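Local coordinates for inner membrane lipoprotein (Salmonella enterica, PDB 4C47) that is required for proper surface expression of the trimeric autotransporter adhesin SadA and may take a direct part in its biogenesis, at residues A[73-78]-A[179-184]; A[81-86]-A[94-99]; A[104-109]-A[173-178]; A[126-131]-A[145-150]. All blocks are in the same frame, centred on the assembly; numbering follows the deposited sequence.

Contact 1 (A[73-78]-A[179-184])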
loop_
_atom_site.group_PDB
_atom_site.type_symbol
_atom_site.label_atom_id
_atom_site.label_comp_id
_atom_site.label_asym_id
_atom_site.label_seq_id
_atom_site.Cartn_x
_atom_site.Cartn_y
_atom_site.Cartn_z
ATOM N N THR A 73 15.881 -1.882 -10.080
ATOM C CA THR A 73 15.749 -1.097 -11.301
ATOM C C THR A 73 15.552 -2.026 -12.496
ATOM O O THR A 73 16.296 -2.993 -12.673
ATOM C CB THR A 73 16.977 -0.191 -11.523
ATOM O OG1 THR A 73 17.152 0.668 -10.387
ATOM C CG2 THR A 73 16.801 0.657 -12.778
ATOM N N GLU A 74 14.532 -1.745 -13.301
ATOM C CA GLU A 74 14.249 -2.545 -14.489
ATOM C C GLU A 74 14.502 -1.734 -15.755
ATOM O O GLU A 74 14.119 -0.567 -15.839
ATOM C CB GLU A 74 12.801 -3.044 -14.481
ATOM C CG GLU A 74 12.473 -4.048 -13.392
ATOM C CD GLU A 74 11.016 -4.470 -13.421
ATOM O OE1 GLU A 74 10.149 -3.652 -13.044
ATOM O OE2 GLU A 74 10.741 -5.619 -13.828
ATOM N N LEU A 75 15.135 -2.363 -16.740
ATOM C CA LEU A 75 15.495 -1.675 -17.973
ATOM C C LEU A 75 15.600 -2.615 -19.173
ATOM O O LEU A 75 15.741 -3.830 -19.026
ATOM C CB LEU A 75 16.801 -0.893 -17.788
ATOM C CG LEU A 75 18.025 -1.636 -17.246
ATOM C CD1 LEU A 75 18.824 -2.291 -18.362
ATOM C CD2 LEU A 75 18.910 -0.701 -16.443
ATOM N N ASP A 76 15.511 -2.029 -20.362
ATOM C CA ASP A 76 15.841 -2.714 -21.600
ATOM C C ASP A 76 17.233 -2.232 -21.980
ATOM O O ASP A 76 17.391 -1.115 -22.468
ATOM C CB ASP A 76 14.830 -2.352 -22.692
ATOM C CG ASP A 76 15.046 -3.131 -23.984
ATOM O OD1 ASP A 76 16.112 -3.762 -24.147
ATOM O OD2 ASP A 76 14.146 -3.104 -24.848
ATOM N N PRO A 77 18.251 -3.076 -21.751
ATOM C CA PRO A 77 19.657 -2.699 -21.949
ATOM C C PRO A 77 19.988 -2.343 -23.395
ATOM O O PRO A 77 21.032 -1.750 -23.653
ATOM C CB PRO A 77 20.427 -3.960 -21.518
ATOM C CG PRO A 77 19.447 -5.075 -21.655
ATOM C CD PRO A 77 18.111 -4.477 -21.319
ATOM N N SER A 78 19.106 -2.698 -24.321
ATOM C CA SER A 78 19.317 -2.389 -25.728
ATOM C C SER A 78 18.839 -0.975 -26.052
ATOM O O SER A 78 19.211 -0.401 -27.075
ATOM C CB SER A 78 18.584 -3.402 -26.605
ATOM O OG SER A 78 17.188 -3.374 -26.360
ATOM N N LYS A 179 16.553 -8.157 -23.817
ATOM C CA LYS A 179 15.746 -6.942 -23.739
ATOM C C LYS A 179 15.144 -6.718 -22.355
ATOM O O LYS A 179 14.309 -5.833 -22.171
ATOM C CB LYS A 179 14.648 -6.950 -24.802
ATOM C CG LYS A 179 15.182 -7.063 -26.215
ATOM C CD LYS A 179 14.127 -6.723 -27.244
ATOM C CE LYS A 179 14.664 -6.933 -28.646
ATOM N NZ LYS A 179 15.966 -6.238 -28.839
ATOM N N TYR A 180 15.571 -7.519 -21.384
ATOM C CA TYR A 180 15.113 -7.341 -20.011
ATOM C C TYR A 180 16.239 -7.539 -19.009
ATOM O O TYR A 180 16.874 -8.595 -18.967
ATOM C CB TYR A 180 13.957 -8.287 -19.674
ATOM C CG TYR A 180 13.434 -8.100 -18.266
ATOM C CD1 TYR A 180 12.654 -7.000 -17.940
ATOM C CD2 TYR A 180 13.729 -9.016 -17.263
ATOM C CE1 TYR A 180 12.175 -6.818 -16.657
ATOM C CE2 TYR A 180 13.256 -8.840 -15.973
ATOM C CZ TYR A 180 12.479 -7.739 -15.678
ATOM O OH TYR A 180 12.006 -7.554 -14.402
ATOM N N LEU A 181 16.473 -6.511 -18.204
ATOM C CA LEU A 181 17.435 -6.583 -17.119
ATOM C C LEU A 181 16.862 -5.942 -15.866
ATOM O O LEU A 181 16.433 -4.791 -15.879
ATOM C CB LEU A 181 18.756 -5.916 -17.507
ATOM C CG LEU A 181 19.840 -5.925 -16.429
ATOM C CD1 LEU A 181 20.166 -7.348 -15.994
ATOM C CD2 LEU A 181 21.089 -5.212 -16.925
ATOM N N LYS A 182 16.849 -6.715 -14.790
ATOM C CA LYS A 182 16.398 -6.265 -13.489
ATOM C C LYS A 182 17.587 -6.367 -12.550
ATOM O O LYS A 182 18.167 -7.443 -12.383
ATOM C CB LYS A 182 15.275 -7.167 -12.990
ATOM C CG LYS A 182 14.766 -6.857 -11.597
ATOM C CD LYS A 182 13.930 -8.026 -11.090
ATOM C CE LYS A 182 12.876 -7.591 -10.094
ATOM N NZ LYS A 182 11.947 -8.713 -9.762
ATOM N N ILE A 183 17.959 -5.247 -11.945
ATOM C CA ILE A 183 19.129 -5.224 -11.078
ATOM C C ILE A 183 18.862 -4.529 -9.741
ATOM O O ILE A 183 18.328 -3.418 -9.695
ATOM C CB ILE A 183 20.349 -4.607 -11.797
ATOM C CG1 ILE A 183 21.564 -4.584 -10.868
ATOM C CG2 ILE A 183 20.030 -3.213 -12.324
ATOM C CD1 ILE A 183 22.846 -4.183 -11.558
ATOM N N GLY A 184 19.229 -5.205 -8.655
ATOM C CA GLY A 184 19.044 -4.675 -7.318
ATOM C C GLY A 184 20.282 -4.807 -6.447
ATOM O O GLY A 184 21.230 -5.517 -6.790
#
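Just after the long helix 8-71 ends, Thr73, Glu74 and Leu75 form the edge strand of one sheet of the C-terminal beta-sandwich, paired antiparallel with Ile183, Lys182 and Leu181. Thr73 and Ile183 form a hydrogen-bonded pair, both N-H groups engaged. Leu75 and Leu181 repeat it, with Leu75 N 2.9 Å from Leu181 O. Glu74 and Lys182 between them are the non-hydrogen-bonded pair, where Glu74 CA approaches Leu181 O at 3.4 Å.

The face carrying the two leucines is largely apolar; Thr73, also on it, has its hydroxyl hydrogen-bonded to Ile84 O. CG of Leu75 stands between its own backbone N and carbonyl carbon (chi1 53°), and beyond it CD1 meets Leu181 CB at 3.7 Å. Pro77 brings its ring carbon CD to the same Leu181 CB, 4.1 Å away, while Phe83 of the other sheet packs on Leu75.

The Glu74 side is polar. Its side chain lies beside that of Lys182, CG to CG 4.0 Å, and Lys182 also makes a cation-pi contact with Tyr72. The Glu74 carboxylate is turned 84° from the Tyr180 ring, with OE2 in the ring plane at its edge, accepting a hydrogen bond from Tyr180 OH; the modelled length is too short to be trusted closely. Trp143 stacks edge-to-face with that tyrosine.

Lys179 and Tyr180 both face Gly130 in a classic beta bulge. Past the strand, Asp76 OD1 comes within 3.2 Å of Lys179 CA. The same OD1 closes an Asx turn, meeting Ser78 N at 3.2 Å from above the carboxylate plane.

Contact 2 (A[81-86]-A[94-99])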
loop_
_atom_site.group_PDB
_atom_site.type_symbol
_atom_site.label_atom_id
_atom_site.label_comp_id
_atom_site.label_asym_id
_atom_site.label_seq_id
_atom_site.Cartn_x
_atom_site.Cartn_y
_atom_site.Cartn_z
ATOM N N HIS A 81 21.089 3.908 -21.991
ATOM C CA HIS A 81 22.462 4.249 -21.645
ATOM C C HIS A 81 22.579 4.465 -20.141
ATOM O O HIS A 81 23.207 3.670 -19.439
ATOM C CB HIS A 81 22.942 5.490 -22.396
ATOM C CG HIS A 81 24.402 5.764 -22.223
ATOM N ND1 HIS A 81 25.379 4.882 -22.635
ATOM C CD2 HIS A 81 25.056 6.814 -21.670
ATOM C CE1 HIS A 81 26.569 5.381 -22.353
ATOM N NE2 HIS A 81 26.400 6.554 -21.766
ATOM N N TYR A 82 21.963 5.541 -19.656
ATOM C CA TYR A 82 21.966 5.874 -18.231
ATOM C C TYR A 82 20.873 5.124 -17.481
ATOM O O TYR A 82 19.782 4.910 -18.012
ATOM C CB TYR A 82 21.747 7.379 -18.029
ATOM C CG TYR A 82 22.931 8.252 -18.391
ATOM C CD1 TYR A 82 24.227 7.877 -18.061
ATOM C CD2 TYR A 82 22.749 9.454 -19.067
ATOM C CE1 TYR A 82 25.308 8.675 -18.392
ATOM C CE2 TYR A 82 23.822 10.255 -19.406
ATOM C CZ TYR A 82 25.100 9.862 -19.065
ATOM O OH TYR A 82 26.173 10.656 -19.401
ATOM N N PHE A 83 21.168 4.734 -16.245
ATOM C CA PHE A 83 20.148 4.224 -15.331
ATOM C C PHE A 83 20.544 4.477 -13.874
ATOM O O PHE A 83 21.707 4.725 -13.574
ATOM C CB PHE A 83 19.870 2.733 -15.571
ATOM C CG PHE A 83 21.019 1.826 -15.216
ATOM C CD1 PHE A 83 21.978 1.498 -16.163
ATOM C CD2 PHE A 83 21.129 1.286 -13.944
ATOM C CE1 PHE A 83 23.028 0.660 -15.846
ATOM C CE2 PHE A 83 22.179 0.446 -13.616
ATOM C CZ PHE A 83 23.133 0.132 -14.570
ATOM N N ILE A 84 19.570 4.415 -12.973
ATOM C CA ILE A 84 19.817 4.681 -11.565
ATOM C C ILE A 84 19.332 3.525 -10.697
ATOM O O ILE A 84 18.243 2.990 -10.914
ATOM C CB ILE A 84 19.110 5.981 -11.105
ATOM C CG1 ILE A 84 19.665 7.202 -11.846
ATOM C CG2 ILE A 84 19.254 6.174 -9.604
ATOM C CD1 ILE A 84 20.981 7.708 -11.309
ATOM N N ILE A 85 20.152 3.133 -9.727
ATOM C CA ILE A 85 19.733 2.192 -8.697
ATOM C C ILE A 85 19.741 2.890 -7.341
ATOM O O ILE A 85 20.772 3.397 -6.900
ATOM C CB ILE A 85 20.656 0.961 -8.623
ATOM C CG1 ILE A 85 20.792 0.300 -9.994
ATOM C CG2 ILE A 85 20.127 -0.029 -7.600
ATOM C CD1 ILE A 85 21.788 -0.852 -10.010
ATOM N N ASN A 86 18.590 2.917 -6.681
ATOM C CA ASN A 86 18.454 3.611 -5.404
ATOM C C ASN A 86 17.475 2.873 -4.501
ATOM O O ASN A 86 16.291 2.764 -4.820
ATOM C CB ASN A 86 18.001 5.061 -5.636
ATOM C CG ASN A 86 18.011 5.901 -4.361
ATOM O OD1 ASN A 86 17.734 5.411 -3.265
ATOM N ND2 ASN A 86 18.324 7.179 -4.509
ATOM N N GLY A 94 24.547 4.336 -13.425
ATOM C CA GLY A 94 25.223 3.419 -14.318
ATOM C C GLY A 94 25.089 3.842 -15.764
ATOM O O GLY A 94 24.056 4.379 -16.168
ATOM N N ARG A 95 26.139 3.608 -16.544
ATOM C CA ARG A 95 26.096 3.886 -17.975
ATOM C C ARG A 95 26.587 2.674 -18.762
ATOM O O ARG A 95 27.656 2.124 -18.482
ATOM C CB ARG A 95 26.912 5.138 -18.320
ATOM C CG ARG A 95 28.390 5.063 -17.947
ATOM C CD ARG A 95 29.080 6.410 -18.095
ATOM N NE ARG A 95 30.520 6.299 -17.876
ATOM C CZ ARG A 95 31.349 7.330 -17.762
ATOM N NH1 ARG A 95 30.892 8.571 -17.837
ATOM N NH2 ARG A 95 32.641 7.112 -17.565
ATOM N N ILE A 96 25.788 2.251 -19.737
ATOM C CA ILE A 96 26.110 1.071 -20.528
ATOM C C ILE A 96 27.044 1.427 -21.681
ATOM O O ILE A 96 26.693 2.209 -22.562
ATOM C CB ILE A 96 24.839 0.394 -21.075
ATOM C CG1 ILE A 96 23.928 -0.034 -19.923
ATOM C CG2 ILE A 96 25.211 -0.798 -21.933
ATOM C CD1 ILE A 96 22.709 -0.808 -20.366
ATOM N N LEU A 97 28.241 0.850 -21.664
ATOM C CA LEU A 97 29.231 1.109 -22.702
ATOM C C LEU A 97 28.983 0.237 -23.928
ATOM O O LEU A 97 28.990 0.731 -25.058
ATOM C CB LEU A 97 30.644 0.879 -22.162
ATOM C CG LEU A 97 30.998 1.655 -20.892
ATOM C CD1 LEU A 97 32.369 1.247 -20.379
ATOM C CD2 LEU A 97 30.936 3.157 -21.138
ATOM N N SER A 98 28.758 -1.056 -23.704
ATOM C CA SER A 98 28.514 -1.984 -24.802
ATOM C C SER A 98 27.918 -3.305 -24.335
ATOM O O SER A 98 28.113 -3.722 -23.192
ATOM C CB SER A 98 29.806 -2.262 -25.570
ATOM O OG SER A 98 30.747 -2.938 -24.760
ATOM N N ILE A 99 27.186 -3.956 -25.232
ATOM C CA ILE A 99 26.727 -5.318 -25.009
ATOM C C ILE A 99 27.452 -6.242 -25.982
ATOM O O ILE A 99 27.370 -6.063 -27.198
ATOM C CB ILE A 99 25.200 -5.457 -25.182
ATOM C CG1 ILE A 99 24.463 -4.927 -23.948
ATOM C CG2 ILE A 99 24.826 -6.911 -25.386
ATOM C CD1 ILE A 99 24.075 -3.475 -24.039
#
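Phe83 and Gly94 pair across the hairpin of strands 82-86 and 91-102, at the edge of the second sheet of the beta-sandwich. Three backbone hydrogen bonds hold the two segments together. Phe83 and Gly94 exchange two, with Gly94 N 2.9 Å from Phe83 O, and Ile96 N reaches His81 O at 3.0 Å. The strand directions differ by 142°, well short of straight antiparallel. Between these bonds, Arg95 CA makes a C-H contact of 3.2 Å with His81 O.

CH-pi contacts come next. CG of Phe83 occupies the crowded position between backbone N and carbonyl carbon (chi1 67°), and the ring lies over its partner strand, with Gly94 CA 4.0 Å from the ring centroid and over its face. On the other side of the sheet, Arg95 CB sits over one face of the His81 imidazole, offset toward the rim. The same CB is 3.8 Å from Tyr82 CD1.

Apolar packing is lighter: at its edge the Phe83 ring has Ile96 CG1, 4.2 Å from CE1. Leu110 also touches this phenyl group, and Phe192 of the second subunit meets Tyr82 edge-to-face.

The chemistry divides by face. Phe83 and Ile96 are buried hydrocarbon, whereas Arg95 touches His81 and Tyr82 through CB, and its extended chain carries the guanidinium away to a cation-pi contact with Trp163 and a salt bridge from NE to Asp111, which would offset its positive charge.

Contact 3 (A[104-109]-A[173-178])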
loop_
_atom_site.group_PDB
_atom_site.type_symbol
_atom_site.label_atom_id
_atom_site.label_comp_id
_atom_site.label_asym_id
_atom_site.label_seq_id
_atom_site.Cartn_x
_atom_site.Cartn_y
_atom_site.Cartn_z
ATOM N N ASN A 104 27.048 -18.627 -25.835
ATOM C CA ASN A 104 25.696 -18.832 -25.314
ATOM C C ASN A 104 25.212 -17.717 -24.383
ATOM O O ASN A 104 24.309 -17.922 -23.575
ATOM C CB ASN A 104 25.589 -20.200 -24.625
ATOM C CG ASN A 104 24.154 -20.640 -24.411
ATOM O OD1 ASN A 104 23.253 -20.234 -25.146
ATOM N ND2 ASN A 104 23.931 -21.463 -23.393
ATOM N N GLY A 105 25.798 -16.531 -24.496
ATOM C CA GLY A 105 25.398 -15.440 -23.628
ATOM C C GLY A 105 25.801 -14.057 -24.089
ATOM O O GLY A 105 26.379 -13.880 -25.160
ATOM N N SER A 106 25.480 -13.068 -23.262
ATOM C CA SER A 106 25.875 -11.692 -23.512
ATOM C C SER A 106 26.783 -11.210 -22.398
ATOM O O SER A 106 26.744 -11.724 -21.282
ATOM C CB SER A 106 24.648 -10.786 -23.584
ATOM O OG SER A 106 23.700 -11.298 -24.495
ATOM N N VAL A 107 27.605 -10.219 -22.705
ATOM C CA VAL A 107 28.395 -9.563 -21.682
ATOM C C VAL A 107 28.154 -8.067 -21.772
ATOM O O VAL A 107 28.296 -7.468 -22.837
ATOM C CB VAL A 107 29.891 -9.902 -21.806
ATOM C CG1 VAL A 107 30.744 -8.834 -21.148
ATOM C CG2 VAL A 107 30.168 -11.261 -21.188
ATOM N N ILE A 108 27.754 -7.474 -20.653
ATOM C CA ILE A 108 27.520 -6.042 -20.602
ATOM C C ILE A 108 28.677 -5.339 -19.917
ATOM O O ILE A 108 28.942 -5.565 -18.736
ATOM C CB ILE A 108 26.233 -5.704 -19.835
ATOM C CG1 ILE A 108 25.037 -6.439 -20.441
ATOM C CG2 ILE A 108 26.003 -4.199 -19.827
ATOM C CD1 ILE A 108 23.730 -6.145 -19.739
ATOM N N HIS A 109 29.369 -4.491 -20.666
ATOM C CA HIS A 109 30.397 -3.641 -20.086
ATOM C C HIS A 109 29.760 -2.314 -19.728
ATOM O O HIS A 109 29.174 -1.654 -20.582
ATOM C CB HIS A 109 31.543 -3.426 -21.073
ATOM C CG HIS A 109 32.230 -4.690 -21.482
ATOM N ND1 HIS A 109 33.345 -5.172 -20.832
ATOM C CD2 HIS A 109 31.953 -5.577 -22.466
ATOM C CE1 HIS A 109 33.729 -6.300 -21.402
ATOM N NE2 HIS A 109 32.902 -6.568 -22.397
ATOM N N VAL A 173 21.413 -15.867 -22.866
ATOM C CA VAL A 173 20.720 -14.954 -23.774
ATOM C C VAL A 173 21.669 -14.154 -24.670
ATOM O O VAL A 173 22.594 -13.504 -24.182
ATOM C CB VAL A 173 19.816 -13.971 -23.002
ATOM C CG1 VAL A 173 19.187 -12.977 -23.953
ATOM C CG2 VAL A 173 18.737 -14.723 -22.241
ATOM N N SER A 174 21.427 -14.208 -25.979
ATOM C CA SER A 174 22.201 -13.436 -26.949
ATOM C C SER A 174 21.840 -11.950 -26.873
ATOM O O SER A 174 20.732 -11.607 -26.458
ATOM C CB SER A 174 21.944 -13.966 -28.365
ATOM O OG SER A 174 20.621 -13.674 -28.788
ATOM N N PRO A 175 22.778 -11.068 -27.270
ATOM C CA PRO A 175 22.570 -9.614 -27.229
ATOM C C PRO A 175 21.269 -9.132 -27.882
ATOM O O PRO A 175 20.589 -8.276 -27.316
ATOM C CB PRO A 175 23.777 -9.078 -27.996
ATOM C CG PRO A 175 24.849 -10.070 -27.714
ATOM C CD PRO A 175 24.151 -11.408 -27.691
ATOM N N ASN A 176 20.933 -9.669 -29.051
ATOM C CA ASN A 176 19.724 -9.245 -29.752
ATOM C C ASN A 176 18.432 -9.743 -29.096
ATOM O O ASN A 176 17.343 -9.256 -29.401
ATOM C CB ASN A 176 19.780 -9.650 -31.229
ATOM C CG ASN A 176 20.272 -11.072 -31.429
ATOM O OD1 ASN A 176 21.464 -11.352 -31.301
ATOM N ND2 ASN A 176 19.354 -11.977 -31.752
ATOM N N ASN A 177 18.558 -10.707 -28.190
ATOM C CA ASN A 177 17.409 -11.198 -27.435
ATOM C C ASN A 177 17.349 -10.582 -26.042
ATOM O O ASN A 177 16.305 -10.598 -25.391
ATOM C CB ASN A 177 17.439 -12.723 -27.324
ATOM C CG ASN A 177 17.301 -13.409 -28.667
ATOM O OD1 ASN A 177 18.138 -14.228 -29.045
ATOM N ND2 ASN A 177 16.239 -13.084 -29.393
ATOM N N LEU A 178 18.478 -10.045 -25.590
ATOM C CA LEU A 178 18.568 -9.439 -24.268
ATOM C C LEU A 178 17.819 -8.113 -24.221
ATOM O O LEU A 178 18.378 -7.066 -24.545
ATOM C CB LEU A 178 20.034 -9.231 -23.878
ATOM C CG LEU A 178 20.315 -8.679 -22.480
ATOM C CD1 LEU A 178 19.836 -9.655 -21.421
ATOM C CD2 LEU A 178 21.797 -8.381 -22.312
#
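Val173 turns its carbonyl toward Ser106, near the start of the loop that carries the chain from strand 164-171 in one sheet of the sandwich to strand 180-186 in the other. Ser106 OG is anti to its carbonyl carbon (chi1 -52°) and gives Val173 O a hydrogen bond, although the modelled 2.5 Å is doubtfully short. Gly105 CA adds a C-H contact to the same Val173 O at 3.5 Å, so the oxygen is approached by two successive residues of the strand.

CB of Ser174 points away from the strand, but its carbonyl closes the turn from within, accepting Asn177 N at 2.9 Å. Pro175 follows with its ring beside the serine hydroxyl, CD 3.2 Å from Ser106 OG. Its nitrogen has no hydrogen to offer that oxygen. From Pro175 to Asn177 the backbone has helical torsions without forming a regular helix, and this swings the chain back toward the strand.

Leu178 then points inward. CG is anti to the backbone N (chi1 -176°), and CD2 touches Ser106 CB at 3.9 Å. The same methyl reaches Ile108 CD1, also at 3.9 Å, the two side chains crossing at a slant.

Around the loop, strand 164-171 bonds to Ser106 and Ile108 through Leu170 and Leu168. Ile99 and Pro101 of strand 91-102 lie against Pro175, and Leu178 packs on Trp129 of strand 124-130, inside the sandwich.

Contact 4 (A[126-131]-A[145-150])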
loop_
_atom_site.group_PDB
_atom_site.type_symbol
_atom_site.label_atom_id
_atom_site.label_comp_id
_atom_site.label_asym_id
_atom_site.label_seq_id
_atom_site.Cartn_x
_atom_site.Cartn_y
_atom_site.Cartn_z
ATOM N N ASN A 126 21.852 -8.344 -7.109
ATOM C CA ASN A 126 20.871 -9.333 -7.535
ATOM C C ASN A 126 20.460 -9.023 -8.965
ATOM O O ASN A 126 20.018 -7.914 -9.260
ATOM C CB ASN A 126 19.656 -9.332 -6.608
ATOM C CG ASN A 126 19.993 -9.817 -5.210
ATOM O OD1 ASN A 126 20.897 -10.631 -5.026
ATOM N ND2 ASN A 126 19.265 -9.320 -4.216
ATOM N N MET A 127 20.627 -9.989 -9.862
ATOM C CA MET A 127 20.343 -9.747 -11.272
ATOM C C MET A 127 19.435 -10.798 -11.896
ATOM O O MET A 127 19.592 -11.996 -11.657
ATOM C CB MET A 127 21.640 -9.633 -12.075
ATOM C CG MET A 127 22.481 -8.424 -11.713
ATOM S SD MET A 127 23.975 -8.322 -12.706
ATOM C CE MET A 127 24.647 -9.963 -12.457
ATOM N N THR A 128 18.483 -10.327 -12.696
ATOM C CA THR A 128 17.579 -11.196 -13.438
ATOM C C THR A 128 17.510 -10.679 -14.863
ATOM O O THR A 128 17.380 -9.483 -15.074
ATOM C CB THR A 128 16.167 -11.184 -12.825
ATOM O OG1 THR A 128 16.241 -11.566 -11.446
ATOM C CG2 THR A 128 15.248 -12.148 -13.571
ATOM N N TRP A 129 17.602 -11.562 -15.849
ATOM C CA TRP A 129 17.638 -11.089 -17.229
ATOM C C TRP A 129 16.978 -12.037 -18.213
ATOM O O TRP A 129 16.788 -13.221 -17.928
ATOM C CB TRP A 129 19.079 -10.814 -17.670
ATOM C CG TRP A 129 19.937 -12.034 -17.710
ATOM C CD1 TRP A 129 20.234 -12.788 -18.803
ATOM C CD2 TRP A 129 20.609 -12.647 -16.605
ATOM N NE1 TRP A 129 21.055 -13.839 -18.452
ATOM C CE2 TRP A 129 21.300 -13.773 -17.104
ATOM C CE3 TRP A 129 20.698 -12.355 -15.239
ATOM C CZ2 TRP A 129 22.065 -14.602 -16.290
ATOM C CZ3 TRP A 129 21.461 -13.185 -14.432
ATOM C CH2 TRP A 129 22.131 -14.291 -14.960
ATOM N N GLY A 130 16.629 -11.508 -19.381
ATOM C CA GLY A 130 16.061 -12.341 -20.423
ATOM C C GLY A 130 15.364 -11.567 -21.517
ATOM O O GLY A 130 15.671 -10.399 -21.769
ATOM N N THR A 131 14.412 -12.229 -22.164
ATOM C CA THR A 131 13.682 -11.645 -23.278
ATOM C C THR A 131 12.764 -10.527 -22.806
ATOM O O THR A 131 12.593 -10.319 -21.604
ATOM C CB THR A 131 12.839 -12.704 -23.999
ATOM O OG1 THR A 131 11.596 -12.881 -23.307
ATOM C CG2 THR A 131 13.588 -14.028 -24.048
ATOM N N GLN A 145 9.344 -18.044 -15.541
ATOM C CA GLN A 145 10.035 -19.330 -15.501
ATOM C C GLN A 145 11.226 -19.370 -16.459
ATOM O O GLN A 145 12.189 -20.106 -16.231
ATOM C CB GLN A 145 9.074 -20.487 -15.801
ATOM C CG GLN A 145 8.088 -20.783 -14.682
ATOM C CD GLN A 145 7.299 -22.058 -14.921
ATOM O OE1 GLN A 145 7.584 -22.818 -15.849
ATOM N NE2 GLN A 145 6.299 -22.298 -14.083
ATOM N N LEU A 146 11.165 -18.580 -17.526
ATOM C CA LEU A 146 12.266 -18.542 -18.485
ATOM C C LEU A 146 13.367 -17.549 -18.105
ATOM O O LEU A 146 14.457 -17.571 -18.676
ATOM C CB LEU A 146 11.743 -18.259 -19.895
ATOM C CG LEU A 146 11.081 -19.462 -20.571
ATOM C CD1 LEU A 146 10.457 -19.079 -21.906
ATOM C CD2 LEU A 146 12.091 -20.587 -20.753
ATOM N N LEU A 147 13.083 -16.689 -17.132
ATOM C CA LEU A 147 14.050 -15.681 -16.702
ATOM C C LEU A 147 15.275 -16.292 -16.028
ATOM O O LEU A 147 15.162 -17.250 -15.262
ATOM C CB LEU A 147 13.392 -14.664 -15.764
ATOM C CG LEU A 147 12.437 -13.650 -16.397
ATOM C CD1 LEU A 147 11.834 -12.750 -15.331
ATOM C CD2 LEU A 147 13.146 -12.823 -17.458
ATOM N N LEU A 148 16.443 -15.728 -16.316
ATOM C CA LEU A 148 17.688 -16.186 -15.711
ATOM C C LEU A 148 18.125 -15.251 -14.589
ATOM O O LEU A 148 17.983 -14.035 -14.696
ATOM C CB LEU A 148 18.779 -16.302 -16.775
ATOM C CG LEU A 148 18.541 -17.402 -17.809
ATOM C CD1 LEU A 148 18.668 -16.862 -19.223
ATOM C CD2 LEU A 148 19.511 -18.545 -17.581
ATOM N N ASN A 149 18.650 -15.822 -13.508
ATOM C CA ASN A 149 19.030 -15.024 -12.348
ATOM C C ASN A 149 20.370 -15.430 -11.744
ATOM O O ASN A 149 20.789 -16.582 -11.860
ATOM C CB ASN A 149 17.938 -15.079 -11.275
ATOM C CG ASN A 149 18.348 -15.899 -10.066
ATOM O OD1 ASN A 149 18.278 -17.129 -10.082
ATOM N ND2 ASN A 149 18.777 -15.220 -9.007
ATOM N N THR A 150 21.031 -14.472 -11.099
ATOM C CA THR A 150 22.276 -14.738 -10.383
ATOM C C THR A 150 22.635 -13.590 -9.443
ATOM O O THR A 150 22.127 -12.474 -9.585
ATOM C CB THR A 150 23.459 -14.978 -11.347
ATOM O OG1 THR A 150 24.532 -15.617 -10.645
ATOM C CG2 THR A 150 23.950 -13.662 -11.938
#
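Met127 to Trp129 run antiparallel to Leu148 to Thr150, the strand axes 4.7 Å apart and their directions differing by 162°. Met127 with Thr150 and Trp129 with Leu148 are hydrogen-bonded pairs, each using both N-H groups; Trp129 N lies 2.8 Å from Leu148 O. Thr128 and Asn149 form the non-hydrogen-bonded pair between them, where Thr128 CA comes to 3.1 Å from Leu148 O. The second segment leaves helix 140-146 and passes through Leu147 into this outermost strand of the sheet.

Trp129 dominates the side-chain packing. With chi1 at 65°, CG is set between backbone N and carbonyl carbon, and the indole lies across the neighbouring strand. Leu148 CB makes a CH-pi contact over the five-membered ring, 3.9 Å from its centroid. Leu148 O lies over a face as well, near the rim, 3.2 Å from Trp129 CE3. At the edge of the six-membered ring, Thr150 CG2 is 3.6 Å from CZ3. Met127 bends at its last torsion (chi3 -52°), and its CE touches that same methyl of Thr150 at 3.8 Å.

On the opposite face, Thr128 and Leu147 cross at about a right angle, with Thr128 CG2 3.8 Å from Leu147 CB. Tyr180 packs on Leu147 from the next strand.

The indole thus meets both side-chain carbon and the partner strand's peptide, and its polar atom is satisfied: Trp129 NE1 donates a hydrogen bond to Lys171 O, in the facing sheet. A buried aromatic ring therefore ties one half of the sandwich to the other without leaving its N-H unpaired.

Overall arrangement
Leaving the coiled-coil helix 8-71, the chain enters contact 1, whose first strand waits about a hundred residues for its partner 179-184; all the other contacts nest inside that loop. Contact 2 closes at once, as a local hairpin, and touches contact 1 where Pro77 packs on Ile99. Contact 3 opens next, in series with contact 2, and its loop holds the shorter contact 4. When 173-178 closes contact 3, the strand that follows completes contact 1. Contacts 1 and 4 belong to one sheet, joined through strands 180-186 and 124-130, and contact 2 to the other; contact 3 brings the crossover between sheets against that second sheet.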